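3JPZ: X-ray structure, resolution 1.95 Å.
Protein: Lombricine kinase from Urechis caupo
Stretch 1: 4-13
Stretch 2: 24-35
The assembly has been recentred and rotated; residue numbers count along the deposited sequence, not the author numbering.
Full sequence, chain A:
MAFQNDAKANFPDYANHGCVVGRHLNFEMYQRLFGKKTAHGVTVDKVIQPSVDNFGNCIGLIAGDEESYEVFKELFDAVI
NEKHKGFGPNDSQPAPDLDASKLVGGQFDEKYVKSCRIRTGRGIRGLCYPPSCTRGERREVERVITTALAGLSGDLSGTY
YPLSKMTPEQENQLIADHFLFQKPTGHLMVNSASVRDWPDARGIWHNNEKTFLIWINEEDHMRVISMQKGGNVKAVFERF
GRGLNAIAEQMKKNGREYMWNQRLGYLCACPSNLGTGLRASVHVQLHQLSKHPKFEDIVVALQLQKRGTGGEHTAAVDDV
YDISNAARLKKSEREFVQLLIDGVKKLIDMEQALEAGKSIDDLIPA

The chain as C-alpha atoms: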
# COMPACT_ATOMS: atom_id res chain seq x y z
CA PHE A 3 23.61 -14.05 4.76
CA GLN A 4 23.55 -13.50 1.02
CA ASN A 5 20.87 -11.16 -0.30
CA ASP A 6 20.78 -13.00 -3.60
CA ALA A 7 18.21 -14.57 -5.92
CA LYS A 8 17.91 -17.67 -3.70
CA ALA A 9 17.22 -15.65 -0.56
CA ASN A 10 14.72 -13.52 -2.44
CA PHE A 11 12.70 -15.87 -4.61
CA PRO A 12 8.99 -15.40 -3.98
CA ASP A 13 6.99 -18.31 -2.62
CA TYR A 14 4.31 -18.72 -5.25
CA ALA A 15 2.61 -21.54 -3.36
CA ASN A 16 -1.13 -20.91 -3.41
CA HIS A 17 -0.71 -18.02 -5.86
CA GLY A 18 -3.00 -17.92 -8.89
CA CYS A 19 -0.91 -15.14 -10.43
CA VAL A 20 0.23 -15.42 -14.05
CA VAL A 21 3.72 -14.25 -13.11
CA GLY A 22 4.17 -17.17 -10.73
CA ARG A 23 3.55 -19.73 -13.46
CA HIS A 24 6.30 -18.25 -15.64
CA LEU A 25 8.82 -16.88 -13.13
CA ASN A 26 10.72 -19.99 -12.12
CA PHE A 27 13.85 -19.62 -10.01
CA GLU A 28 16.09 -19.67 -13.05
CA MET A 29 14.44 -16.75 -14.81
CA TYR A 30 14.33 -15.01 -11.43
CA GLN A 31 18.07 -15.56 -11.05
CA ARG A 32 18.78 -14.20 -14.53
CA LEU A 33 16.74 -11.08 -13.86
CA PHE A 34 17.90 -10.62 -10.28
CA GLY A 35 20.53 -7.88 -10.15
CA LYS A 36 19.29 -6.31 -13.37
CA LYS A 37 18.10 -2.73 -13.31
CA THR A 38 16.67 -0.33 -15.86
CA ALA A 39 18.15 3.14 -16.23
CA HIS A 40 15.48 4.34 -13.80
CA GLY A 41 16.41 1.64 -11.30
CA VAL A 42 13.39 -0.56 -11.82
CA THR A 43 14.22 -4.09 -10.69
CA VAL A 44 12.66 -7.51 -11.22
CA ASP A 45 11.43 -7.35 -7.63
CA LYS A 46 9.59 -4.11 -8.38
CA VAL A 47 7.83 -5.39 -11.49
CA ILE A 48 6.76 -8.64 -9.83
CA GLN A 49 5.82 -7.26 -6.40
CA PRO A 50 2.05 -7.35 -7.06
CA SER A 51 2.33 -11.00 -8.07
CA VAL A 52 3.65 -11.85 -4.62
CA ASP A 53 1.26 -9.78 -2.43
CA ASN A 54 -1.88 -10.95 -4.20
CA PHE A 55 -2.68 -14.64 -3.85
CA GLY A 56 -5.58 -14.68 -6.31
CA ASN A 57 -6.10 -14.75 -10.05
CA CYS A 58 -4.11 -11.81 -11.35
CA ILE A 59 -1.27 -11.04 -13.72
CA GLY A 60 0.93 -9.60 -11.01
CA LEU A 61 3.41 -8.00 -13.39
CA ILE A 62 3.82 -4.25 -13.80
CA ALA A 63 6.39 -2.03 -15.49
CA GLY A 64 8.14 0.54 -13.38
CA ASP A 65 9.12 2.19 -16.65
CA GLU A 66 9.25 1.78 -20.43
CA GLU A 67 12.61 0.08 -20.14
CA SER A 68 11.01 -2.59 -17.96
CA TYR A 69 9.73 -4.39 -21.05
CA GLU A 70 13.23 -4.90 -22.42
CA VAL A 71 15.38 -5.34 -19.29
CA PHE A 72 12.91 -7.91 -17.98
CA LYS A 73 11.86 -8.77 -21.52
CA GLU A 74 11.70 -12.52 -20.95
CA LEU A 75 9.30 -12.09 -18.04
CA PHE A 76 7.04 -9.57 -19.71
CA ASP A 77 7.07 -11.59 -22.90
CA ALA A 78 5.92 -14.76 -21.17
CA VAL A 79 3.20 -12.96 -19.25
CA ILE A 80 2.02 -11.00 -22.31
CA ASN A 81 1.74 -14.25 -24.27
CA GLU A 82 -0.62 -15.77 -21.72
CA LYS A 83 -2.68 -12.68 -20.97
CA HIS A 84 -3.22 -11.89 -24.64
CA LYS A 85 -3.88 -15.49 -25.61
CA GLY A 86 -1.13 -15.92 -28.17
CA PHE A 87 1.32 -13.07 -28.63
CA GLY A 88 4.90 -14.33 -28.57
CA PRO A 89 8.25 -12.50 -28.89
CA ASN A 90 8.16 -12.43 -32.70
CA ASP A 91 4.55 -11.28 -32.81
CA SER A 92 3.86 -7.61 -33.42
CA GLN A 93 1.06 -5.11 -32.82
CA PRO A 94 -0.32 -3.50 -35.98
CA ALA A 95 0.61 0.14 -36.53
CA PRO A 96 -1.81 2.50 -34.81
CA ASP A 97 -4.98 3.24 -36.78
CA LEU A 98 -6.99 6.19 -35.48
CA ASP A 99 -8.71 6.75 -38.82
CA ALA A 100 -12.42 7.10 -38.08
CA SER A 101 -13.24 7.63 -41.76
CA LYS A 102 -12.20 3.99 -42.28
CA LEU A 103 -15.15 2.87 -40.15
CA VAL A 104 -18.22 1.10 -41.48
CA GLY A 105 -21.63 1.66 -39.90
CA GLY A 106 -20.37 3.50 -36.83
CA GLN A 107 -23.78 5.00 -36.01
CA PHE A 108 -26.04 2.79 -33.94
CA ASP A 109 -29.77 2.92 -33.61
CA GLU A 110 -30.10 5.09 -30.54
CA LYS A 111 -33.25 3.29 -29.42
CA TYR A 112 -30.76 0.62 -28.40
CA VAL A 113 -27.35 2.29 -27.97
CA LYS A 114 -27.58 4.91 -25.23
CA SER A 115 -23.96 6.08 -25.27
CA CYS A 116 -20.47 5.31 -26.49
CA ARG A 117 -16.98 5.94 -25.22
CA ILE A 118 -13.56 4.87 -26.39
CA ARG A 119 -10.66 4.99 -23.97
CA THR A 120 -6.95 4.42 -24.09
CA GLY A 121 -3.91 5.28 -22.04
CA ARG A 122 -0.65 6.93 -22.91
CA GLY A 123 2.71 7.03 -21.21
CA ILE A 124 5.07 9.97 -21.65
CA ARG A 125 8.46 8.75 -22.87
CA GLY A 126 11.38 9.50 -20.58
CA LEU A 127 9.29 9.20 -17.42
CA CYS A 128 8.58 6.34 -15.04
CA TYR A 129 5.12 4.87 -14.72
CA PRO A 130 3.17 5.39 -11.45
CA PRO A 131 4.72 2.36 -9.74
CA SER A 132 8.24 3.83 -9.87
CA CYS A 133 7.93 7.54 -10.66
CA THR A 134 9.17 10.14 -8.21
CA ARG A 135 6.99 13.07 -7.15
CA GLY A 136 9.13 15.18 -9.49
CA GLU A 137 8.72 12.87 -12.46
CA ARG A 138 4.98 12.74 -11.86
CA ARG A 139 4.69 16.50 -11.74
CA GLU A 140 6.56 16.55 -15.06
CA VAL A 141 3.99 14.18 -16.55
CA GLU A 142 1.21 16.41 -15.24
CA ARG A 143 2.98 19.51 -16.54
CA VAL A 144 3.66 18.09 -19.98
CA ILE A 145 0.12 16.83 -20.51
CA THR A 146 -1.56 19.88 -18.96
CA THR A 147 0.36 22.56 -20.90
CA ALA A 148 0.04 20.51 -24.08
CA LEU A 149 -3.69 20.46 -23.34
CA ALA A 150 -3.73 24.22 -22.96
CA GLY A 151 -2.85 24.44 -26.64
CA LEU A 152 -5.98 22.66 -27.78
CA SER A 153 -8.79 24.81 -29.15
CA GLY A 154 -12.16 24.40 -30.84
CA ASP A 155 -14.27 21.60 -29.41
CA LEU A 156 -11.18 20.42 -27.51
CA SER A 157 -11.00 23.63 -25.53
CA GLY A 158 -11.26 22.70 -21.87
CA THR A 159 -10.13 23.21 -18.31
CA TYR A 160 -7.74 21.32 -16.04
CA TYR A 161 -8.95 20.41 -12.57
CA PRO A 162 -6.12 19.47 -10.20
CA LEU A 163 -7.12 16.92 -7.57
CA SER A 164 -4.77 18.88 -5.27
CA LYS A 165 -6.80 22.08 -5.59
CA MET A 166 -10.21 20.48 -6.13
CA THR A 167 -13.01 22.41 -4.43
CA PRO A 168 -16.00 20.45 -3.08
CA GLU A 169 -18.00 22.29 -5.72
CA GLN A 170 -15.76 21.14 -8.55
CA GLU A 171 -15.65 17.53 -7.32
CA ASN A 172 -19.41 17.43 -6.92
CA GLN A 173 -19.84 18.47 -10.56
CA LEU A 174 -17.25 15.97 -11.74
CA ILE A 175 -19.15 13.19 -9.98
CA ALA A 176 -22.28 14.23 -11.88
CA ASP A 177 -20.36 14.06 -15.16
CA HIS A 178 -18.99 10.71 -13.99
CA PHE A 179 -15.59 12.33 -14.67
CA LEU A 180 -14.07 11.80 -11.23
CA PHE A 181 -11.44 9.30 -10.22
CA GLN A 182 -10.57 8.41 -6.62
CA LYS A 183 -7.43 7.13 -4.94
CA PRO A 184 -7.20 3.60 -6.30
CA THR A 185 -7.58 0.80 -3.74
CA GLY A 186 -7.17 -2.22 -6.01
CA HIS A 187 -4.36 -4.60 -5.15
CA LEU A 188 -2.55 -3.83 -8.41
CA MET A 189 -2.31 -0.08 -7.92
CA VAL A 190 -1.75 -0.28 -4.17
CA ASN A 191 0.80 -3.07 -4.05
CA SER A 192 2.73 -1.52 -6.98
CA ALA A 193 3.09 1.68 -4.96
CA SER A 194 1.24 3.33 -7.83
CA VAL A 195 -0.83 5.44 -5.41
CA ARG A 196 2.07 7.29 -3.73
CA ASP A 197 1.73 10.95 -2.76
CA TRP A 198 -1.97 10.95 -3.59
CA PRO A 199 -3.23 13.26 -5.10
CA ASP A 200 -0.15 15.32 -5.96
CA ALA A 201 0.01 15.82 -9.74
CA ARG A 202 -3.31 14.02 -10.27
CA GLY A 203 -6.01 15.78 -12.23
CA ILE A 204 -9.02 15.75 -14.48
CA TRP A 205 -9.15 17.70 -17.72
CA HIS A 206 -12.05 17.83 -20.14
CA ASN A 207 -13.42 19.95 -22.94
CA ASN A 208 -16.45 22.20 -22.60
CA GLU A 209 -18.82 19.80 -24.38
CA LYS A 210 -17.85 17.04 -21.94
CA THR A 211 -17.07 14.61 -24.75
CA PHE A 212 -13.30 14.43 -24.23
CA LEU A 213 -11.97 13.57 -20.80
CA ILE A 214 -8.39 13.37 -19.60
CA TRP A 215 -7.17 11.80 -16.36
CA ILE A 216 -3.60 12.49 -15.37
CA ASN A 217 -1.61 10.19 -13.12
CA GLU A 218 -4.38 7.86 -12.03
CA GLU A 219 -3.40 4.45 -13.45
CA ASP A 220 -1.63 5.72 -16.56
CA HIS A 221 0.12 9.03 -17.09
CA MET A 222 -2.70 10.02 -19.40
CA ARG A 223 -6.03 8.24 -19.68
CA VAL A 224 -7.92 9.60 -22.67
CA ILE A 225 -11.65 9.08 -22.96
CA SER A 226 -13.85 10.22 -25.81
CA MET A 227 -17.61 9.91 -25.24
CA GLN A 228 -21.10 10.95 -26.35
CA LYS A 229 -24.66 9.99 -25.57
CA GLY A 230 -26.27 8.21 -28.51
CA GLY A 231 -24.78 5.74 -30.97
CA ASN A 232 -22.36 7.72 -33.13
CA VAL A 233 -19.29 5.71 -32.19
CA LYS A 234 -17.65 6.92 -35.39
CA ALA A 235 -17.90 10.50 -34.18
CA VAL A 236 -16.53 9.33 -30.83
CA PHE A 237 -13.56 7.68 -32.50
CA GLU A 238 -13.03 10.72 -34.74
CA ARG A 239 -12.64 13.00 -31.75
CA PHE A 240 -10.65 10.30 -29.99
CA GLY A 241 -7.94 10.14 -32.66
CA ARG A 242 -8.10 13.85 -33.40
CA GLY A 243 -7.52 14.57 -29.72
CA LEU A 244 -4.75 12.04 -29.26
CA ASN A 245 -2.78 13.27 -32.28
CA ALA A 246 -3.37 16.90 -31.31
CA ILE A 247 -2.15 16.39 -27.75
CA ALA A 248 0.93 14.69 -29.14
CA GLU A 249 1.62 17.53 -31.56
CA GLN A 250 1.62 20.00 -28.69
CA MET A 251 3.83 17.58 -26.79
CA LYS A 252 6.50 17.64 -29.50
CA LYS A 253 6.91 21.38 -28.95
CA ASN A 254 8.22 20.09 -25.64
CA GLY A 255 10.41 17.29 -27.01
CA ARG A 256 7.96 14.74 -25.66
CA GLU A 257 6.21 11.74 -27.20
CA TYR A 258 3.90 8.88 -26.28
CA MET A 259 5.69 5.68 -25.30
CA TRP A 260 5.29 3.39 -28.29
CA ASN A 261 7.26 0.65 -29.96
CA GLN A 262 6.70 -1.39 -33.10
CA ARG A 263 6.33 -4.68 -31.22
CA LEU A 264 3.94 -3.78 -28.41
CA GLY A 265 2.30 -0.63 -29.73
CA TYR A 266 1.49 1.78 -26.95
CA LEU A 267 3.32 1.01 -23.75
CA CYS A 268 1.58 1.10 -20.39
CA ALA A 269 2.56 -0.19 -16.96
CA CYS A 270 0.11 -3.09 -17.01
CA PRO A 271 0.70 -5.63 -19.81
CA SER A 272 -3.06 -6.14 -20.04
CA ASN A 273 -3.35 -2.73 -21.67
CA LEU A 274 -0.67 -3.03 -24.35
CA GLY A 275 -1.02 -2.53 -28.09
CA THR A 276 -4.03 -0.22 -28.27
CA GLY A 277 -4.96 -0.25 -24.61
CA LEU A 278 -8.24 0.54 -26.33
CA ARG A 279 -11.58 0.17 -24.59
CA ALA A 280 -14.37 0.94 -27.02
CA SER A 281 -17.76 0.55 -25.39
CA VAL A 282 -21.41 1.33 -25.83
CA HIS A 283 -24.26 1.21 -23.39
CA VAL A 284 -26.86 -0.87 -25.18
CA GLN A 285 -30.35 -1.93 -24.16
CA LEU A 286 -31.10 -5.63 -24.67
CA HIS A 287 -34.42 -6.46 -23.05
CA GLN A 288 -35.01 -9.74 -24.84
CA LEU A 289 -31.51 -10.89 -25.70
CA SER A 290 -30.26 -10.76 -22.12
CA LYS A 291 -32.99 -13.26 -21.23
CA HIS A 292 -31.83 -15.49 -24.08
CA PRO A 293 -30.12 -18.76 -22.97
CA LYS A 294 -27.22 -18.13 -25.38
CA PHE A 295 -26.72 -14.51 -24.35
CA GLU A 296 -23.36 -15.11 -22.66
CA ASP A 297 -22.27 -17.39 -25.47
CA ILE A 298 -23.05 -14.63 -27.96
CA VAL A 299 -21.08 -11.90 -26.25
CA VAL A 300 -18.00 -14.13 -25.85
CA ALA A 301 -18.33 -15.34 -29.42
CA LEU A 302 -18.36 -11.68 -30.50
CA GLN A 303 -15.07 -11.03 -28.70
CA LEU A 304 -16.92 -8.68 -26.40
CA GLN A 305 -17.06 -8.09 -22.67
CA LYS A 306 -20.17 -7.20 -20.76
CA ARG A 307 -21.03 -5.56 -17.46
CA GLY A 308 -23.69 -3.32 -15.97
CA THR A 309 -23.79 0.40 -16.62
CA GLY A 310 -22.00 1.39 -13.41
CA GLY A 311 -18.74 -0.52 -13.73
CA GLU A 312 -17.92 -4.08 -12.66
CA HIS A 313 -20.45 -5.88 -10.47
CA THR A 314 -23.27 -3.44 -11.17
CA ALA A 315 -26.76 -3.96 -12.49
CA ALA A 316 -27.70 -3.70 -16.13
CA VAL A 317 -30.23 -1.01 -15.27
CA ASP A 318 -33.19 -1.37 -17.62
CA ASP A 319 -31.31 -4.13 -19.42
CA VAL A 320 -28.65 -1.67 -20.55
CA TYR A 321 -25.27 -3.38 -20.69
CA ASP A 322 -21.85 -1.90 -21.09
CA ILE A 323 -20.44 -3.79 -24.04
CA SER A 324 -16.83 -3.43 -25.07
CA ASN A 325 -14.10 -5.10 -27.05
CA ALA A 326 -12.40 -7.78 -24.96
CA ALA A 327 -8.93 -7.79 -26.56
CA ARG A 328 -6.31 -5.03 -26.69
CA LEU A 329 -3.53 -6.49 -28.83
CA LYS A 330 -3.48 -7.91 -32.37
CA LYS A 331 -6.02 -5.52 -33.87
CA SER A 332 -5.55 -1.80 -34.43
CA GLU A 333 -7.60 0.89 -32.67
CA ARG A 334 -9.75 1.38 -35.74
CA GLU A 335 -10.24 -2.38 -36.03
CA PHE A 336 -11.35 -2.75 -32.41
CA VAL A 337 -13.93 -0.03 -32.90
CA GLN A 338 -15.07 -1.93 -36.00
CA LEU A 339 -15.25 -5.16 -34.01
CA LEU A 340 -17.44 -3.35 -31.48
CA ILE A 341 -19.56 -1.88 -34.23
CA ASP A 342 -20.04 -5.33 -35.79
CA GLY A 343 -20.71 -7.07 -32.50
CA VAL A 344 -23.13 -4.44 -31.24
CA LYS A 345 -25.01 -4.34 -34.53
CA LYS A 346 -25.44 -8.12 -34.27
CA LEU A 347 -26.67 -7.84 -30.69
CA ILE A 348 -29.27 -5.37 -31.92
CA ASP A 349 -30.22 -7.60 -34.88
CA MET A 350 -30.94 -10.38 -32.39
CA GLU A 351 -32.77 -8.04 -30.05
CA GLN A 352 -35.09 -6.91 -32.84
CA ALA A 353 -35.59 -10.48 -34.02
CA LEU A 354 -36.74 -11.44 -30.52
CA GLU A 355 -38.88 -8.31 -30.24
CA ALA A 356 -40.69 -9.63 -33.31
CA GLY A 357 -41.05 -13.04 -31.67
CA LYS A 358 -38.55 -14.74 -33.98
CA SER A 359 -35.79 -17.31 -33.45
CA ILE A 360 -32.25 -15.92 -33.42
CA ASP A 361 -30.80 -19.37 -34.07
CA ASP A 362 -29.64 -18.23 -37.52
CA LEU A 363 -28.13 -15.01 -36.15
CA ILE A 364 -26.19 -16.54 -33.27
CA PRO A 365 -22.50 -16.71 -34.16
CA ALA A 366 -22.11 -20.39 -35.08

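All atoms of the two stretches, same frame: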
# COMPACT_ATOMS: atom_id res chain seq x y z
N GLN A 4 23.42 -14.06 2.35
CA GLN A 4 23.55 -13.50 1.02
C GLN A 4 22.19 -13.01 0.54
O GLN A 4 21.22 -13.77 0.53
CB GLN A 4 24.11 -14.54 0.05
CG GLN A 4 25.62 -14.67 0.13
CD GLN A 4 26.13 -15.93 -0.52
OE1 GLN A 4 26.99 -16.62 0.04
NE2 GLN A 4 25.62 -16.25 -1.70
N ASN A 5 22.12 -11.74 0.15
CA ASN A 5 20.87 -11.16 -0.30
C ASN A 5 20.70 -11.36 -1.80
O ASN A 5 20.57 -10.41 -2.56
CB ASN A 5 20.83 -9.67 0.04
CG ASN A 5 19.42 -9.13 0.08
OD1 ASN A 5 18.46 -9.90 0.10
ND2 ASN A 5 19.28 -7.81 0.10
N ASP A 6 20.69 -12.62 -2.20
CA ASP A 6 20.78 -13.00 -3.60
C ASP A 6 19.45 -13.58 -4.10
O ASP A 6 18.45 -13.58 -3.38
CB ASP A 6 21.92 -14.00 -3.78
CG ASP A 6 21.68 -15.30 -3.03
OD1 ASP A 6 20.68 -15.38 -2.29
OD2 ASP A 6 22.49 -16.23 -3.17
N ALA A 7 19.44 -14.07 -5.33
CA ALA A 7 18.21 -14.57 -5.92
C ALA A 7 17.58 -15.68 -5.08
O ALA A 7 16.37 -15.74 -4.94
CB ALA A 7 18.48 -15.06 -7.35
N LYS A 8 18.41 -16.55 -4.51
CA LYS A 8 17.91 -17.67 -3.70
C LYS A 8 17.17 -17.16 -2.47
O LYS A 8 16.07 -17.62 -2.15
CB LYS A 8 19.08 -18.56 -3.26
CG LYS A 8 18.66 -19.85 -2.56
CD LYS A 8 19.87 -20.61 -2.04
CE LYS A 8 19.47 -21.83 -1.22
NZ LYS A 8 20.66 -22.66 -0.82
N ALA A 9 17.79 -16.21 -1.78
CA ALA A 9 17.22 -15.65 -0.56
C ALA A 9 15.91 -14.92 -0.86
O ALA A 9 15.06 -14.77 0.02
CB ALA A 9 18.23 -14.70 0.08
N ASN A 10 15.76 -14.48 -2.10
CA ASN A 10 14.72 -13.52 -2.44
C ASN A 10 13.57 -14.07 -3.26
O ASN A 10 12.58 -13.38 -3.49
CB ASN A 10 15.34 -12.35 -3.18
CG ASN A 10 15.98 -11.35 -2.24
OD1 ASN A 10 15.29 -10.69 -1.46
ND2 ASN A 10 17.30 -11.24 -2.30
N PHE A 11 13.69 -15.31 -3.71
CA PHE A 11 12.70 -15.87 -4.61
C PHE A 11 11.35 -15.92 -3.93
O PHE A 11 11.23 -16.46 -2.84
CB PHE A 11 13.13 -17.27 -5.06
CG PHE A 11 12.24 -17.88 -6.10
CD1 PHE A 11 12.12 -17.30 -7.35
CD2 PHE A 11 11.54 -19.05 -5.82
CE1 PHE A 11 11.29 -17.88 -8.31
CE2 PHE A 11 10.72 -19.62 -6.78
CZ PHE A 11 10.60 -19.04 -8.02
N PRO A 12 10.33 -15.34 -4.56
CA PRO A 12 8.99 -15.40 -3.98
C PRO A 12 8.53 -16.83 -3.79
O PRO A 12 8.96 -17.71 -4.52
CB PRO A 12 8.12 -14.71 -5.03
CG PRO A 12 9.05 -13.79 -5.74
CD PRO A 12 10.38 -14.48 -5.75
N ASP A 13 7.66 -17.04 -2.81
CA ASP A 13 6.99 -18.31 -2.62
C ASP A 13 5.64 -18.21 -3.30
O ASP A 13 4.73 -17.55 -2.80
CB ASP A 13 6.82 -18.62 -1.13
CG ASP A 13 6.11 -19.93 -0.89
OD1 ASP A 13 5.75 -20.60 -1.88
OD2 ASP A 13 5.92 -20.29 0.29
N HIS A 24 5.24 -18.46 -14.66
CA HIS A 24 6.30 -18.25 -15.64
C HIS A 24 7.64 -17.88 -15.01
O HIS A 24 8.70 -18.08 -15.61
CB HIS A 24 5.89 -17.17 -16.65
CG HIS A 24 4.69 -17.55 -17.46
ND1 HIS A 24 4.75 -18.47 -18.48
CD2 HIS A 24 3.40 -17.13 -17.41
CE1 HIS A 24 3.55 -18.61 -19.02
NE2 HIS A 24 2.71 -17.80 -18.39
N LEU A 25 7.61 -17.35 -13.79
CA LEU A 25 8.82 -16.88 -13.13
C LEU A 25 9.38 -17.98 -12.24
O LEU A 25 9.20 -17.96 -11.03
CB LEU A 25 8.53 -15.63 -12.29
CG LEU A 25 9.77 -15.02 -11.61
CD1 LEU A 25 10.80 -14.58 -12.65
CD2 LEU A 25 9.38 -13.86 -10.72
N ASN A 26 10.04 -18.95 -12.86
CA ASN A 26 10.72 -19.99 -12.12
C ASN A 26 12.04 -19.44 -11.61
O ASN A 26 12.48 -18.39 -12.06
CB ASN A 26 10.94 -21.22 -13.00
CG ASN A 26 11.71 -20.90 -14.26
OD1 ASN A 26 12.61 -20.07 -14.26
ND2 ASN A 26 11.37 -21.58 -15.35
N PHE A 27 12.68 -20.15 -10.68
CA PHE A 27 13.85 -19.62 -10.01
C PHE A 27 14.95 -19.18 -10.96
O PHE A 27 15.74 -18.29 -10.66
CB PHE A 27 14.45 -20.63 -9.04
CG PHE A 27 15.74 -20.16 -8.44
CD1 PHE A 27 15.74 -19.13 -7.52
CD2 PHE A 27 16.95 -20.71 -8.84
CE1 PHE A 27 16.92 -18.67 -6.99
CE2 PHE A 27 18.13 -20.25 -8.30
CZ PHE A 27 18.12 -19.23 -7.38
N GLU A 28 15.01 -19.85 -12.10
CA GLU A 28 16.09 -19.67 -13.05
C GLU A 28 15.95 -18.33 -13.76
O GLU A 28 16.91 -17.56 -13.86
CB GLU A 28 16.08 -20.82 -14.06
CG GLU A 28 16.47 -22.18 -13.45
CD GLU A 28 15.41 -22.75 -12.52
OE1 GLU A 28 14.20 -22.53 -12.75
OE2 GLU A 28 15.80 -23.45 -11.55
N MET A 29 14.75 -18.06 -14.26
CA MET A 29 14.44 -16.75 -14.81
C MET A 29 14.68 -15.69 -13.74
O MET A 29 15.33 -14.68 -13.99
CB MET A 29 12.98 -16.71 -15.26
CG MET A 29 12.52 -15.35 -15.73
SD MET A 29 10.81 -15.37 -16.27
CE MET A 29 10.85 -16.70 -17.48
N TYR A 30 14.17 -15.94 -12.54
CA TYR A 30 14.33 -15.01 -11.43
C TYR A 30 15.80 -14.69 -11.23
O TYR A 30 16.17 -13.53 -11.04
CB TYR A 30 13.76 -15.59 -10.14
CG TYR A 30 13.75 -14.60 -9.00
CD1 TYR A 30 12.89 -13.51 -9.01
CD2 TYR A 30 14.60 -14.76 -7.91
CE1 TYR A 30 12.88 -12.61 -7.98
CE2 TYR A 30 14.59 -13.85 -6.86
CZ TYR A 30 13.73 -12.78 -6.90
OH TYR A 30 13.72 -11.87 -5.87
N GLN A 31 16.64 -15.71 -11.29
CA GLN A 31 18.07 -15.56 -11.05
C GLN A 31 18.70 -14.72 -12.15
O GLN A 31 19.54 -13.86 -11.89
CB GLN A 31 18.72 -16.94 -10.99
CG GLN A 31 20.11 -16.98 -10.37
CD GLN A 31 20.63 -18.40 -10.21
OE1 GLN A 31 20.45 -19.24 -11.08
NE2 GLN A 31 21.27 -18.67 -9.08
N ARG A 32 18.28 -14.96 -13.39
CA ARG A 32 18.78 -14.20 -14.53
C ARG A 32 18.46 -12.73 -14.39
O ARG A 32 19.29 -11.87 -14.71
CB ARG A 32 18.15 -14.71 -15.82
CG ARG A 32 18.73 -16.01 -16.33
CD ARG A 32 18.31 -16.26 -17.78
NE ARG A 32 16.92 -16.69 -17.86
CZ ARG A 32 16.51 -17.94 -17.65
NH1 ARG A 32 17.38 -18.88 -17.34
NH2 ARG A 32 15.22 -18.24 -17.76
N LEU A 33 17.26 -12.44 -13.91
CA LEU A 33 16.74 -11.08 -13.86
C LEU A 33 17.13 -10.38 -12.57
O LEU A 33 17.11 -9.15 -12.50
CB LEU A 33 15.22 -11.11 -14.02
CG LEU A 33 14.82 -11.83 -15.30
CD1 LEU A 33 13.32 -12.10 -15.37
CD2 LEU A 33 15.28 -11.01 -16.48
N PHE A 34 17.49 -11.16 -11.57
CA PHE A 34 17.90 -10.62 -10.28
C PHE A 34 19.23 -9.90 -10.45
O PHE A 34 20.16 -10.45 -11.02
CB PHE A 34 18.02 -11.74 -9.25
CG PHE A 34 18.04 -11.27 -7.83
CD1 PHE A 34 16.87 -11.08 -7.13
CD2 PHE A 34 19.24 -11.01 -7.19
CE1 PHE A 34 16.88 -10.64 -5.83
CE2 PHE A 34 19.25 -10.57 -5.88
CZ PHE A 34 18.07 -10.39 -5.20
N GLY A 35 19.31 -8.66 -9.99
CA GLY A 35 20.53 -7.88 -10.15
C GLY A 35 20.50 -6.99 -11.38
O GLY A 35 21.37 -6.14 -11.56

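Two short helices can pack closely without a single hydrogen bond between them, when polar groups find partners within their own stretch or elsewhere in the structure and each helix offers carbon to the other. The N-terminal region of lombricine kinase illustrates the principle: residues 4–13 and 24–35 bury 508 Å² against each other, and no hydrogen bond crosses the contact.

Aromatic rings do most of the work. Phe11 pairs with two of them: it offers a face to Phe27 and an edge to Tyr30. The edge of Phe27 is directed at the face of Phe11, with ring centroids 5.7 Å apart and planes at 86°, close to the perpendicular ideal. Phe11 in turn presents its own edge to the face of Tyr30, in an offset arrangement with planes at 67°; Phe11 CD1 comes within 3.6 Å of Tyr30 CG. The tilted arrangement sets the C–H edge of one ring against the electron-rich face of the next.

Aliphatic C–H groups also lie over ring faces. Ala7 CA sits 3.8 Å from the centroid of the six ring carbons CG to CZ of Phe34, only 10° off the ring normal, so the backbone itself is laid on the ring. Pro12 CD covers a face of Tyr30, 3.8 Å from Tyr30 CE1, and Phe27 CA lies over a face of Phe11, 3.5 Å from Phe11 CE1.

Apolar packing converges on Ala7. Its CB lies 3.8 Å from Phe34 CG, and the same Ala7 CB is 3.9 Å from both Phe27 CE1 and Tyr30 CD2. Such a small side chain allows close approach: Ala7 CB is 3.8 Å from Gln31 CA, and the CA atoms of Ala7 and Gln31 are 5.2 Å apart.

Several polar groups are bonded within their own stretch. Asp6 caps the first helix, Ala9 N donating to Asp6 OD1 at 3.0 Å. Asn26 does the same for the second: Met29 N lies 2.9 Å from Asn26 OD1 in a nearly straight bond, whereas the bond from Glu28 N to that oxygen is weak. Asn10 ND2 donates to Asp6 O at 2.8 Å and to Asn5 OD1 at 3.0 Å, tying the helix to the loop before it, while Asn10 ND2 also approaches Phe34 CZ to 3.1 Å. Across the contact, Tyr30 OH comes within 3.0 Å of Asn10 O without being counted as a hydrogen bond, and the hydroxyl has a partner elsewhere in the structure. A short distance alone does not make a hydrogen bond.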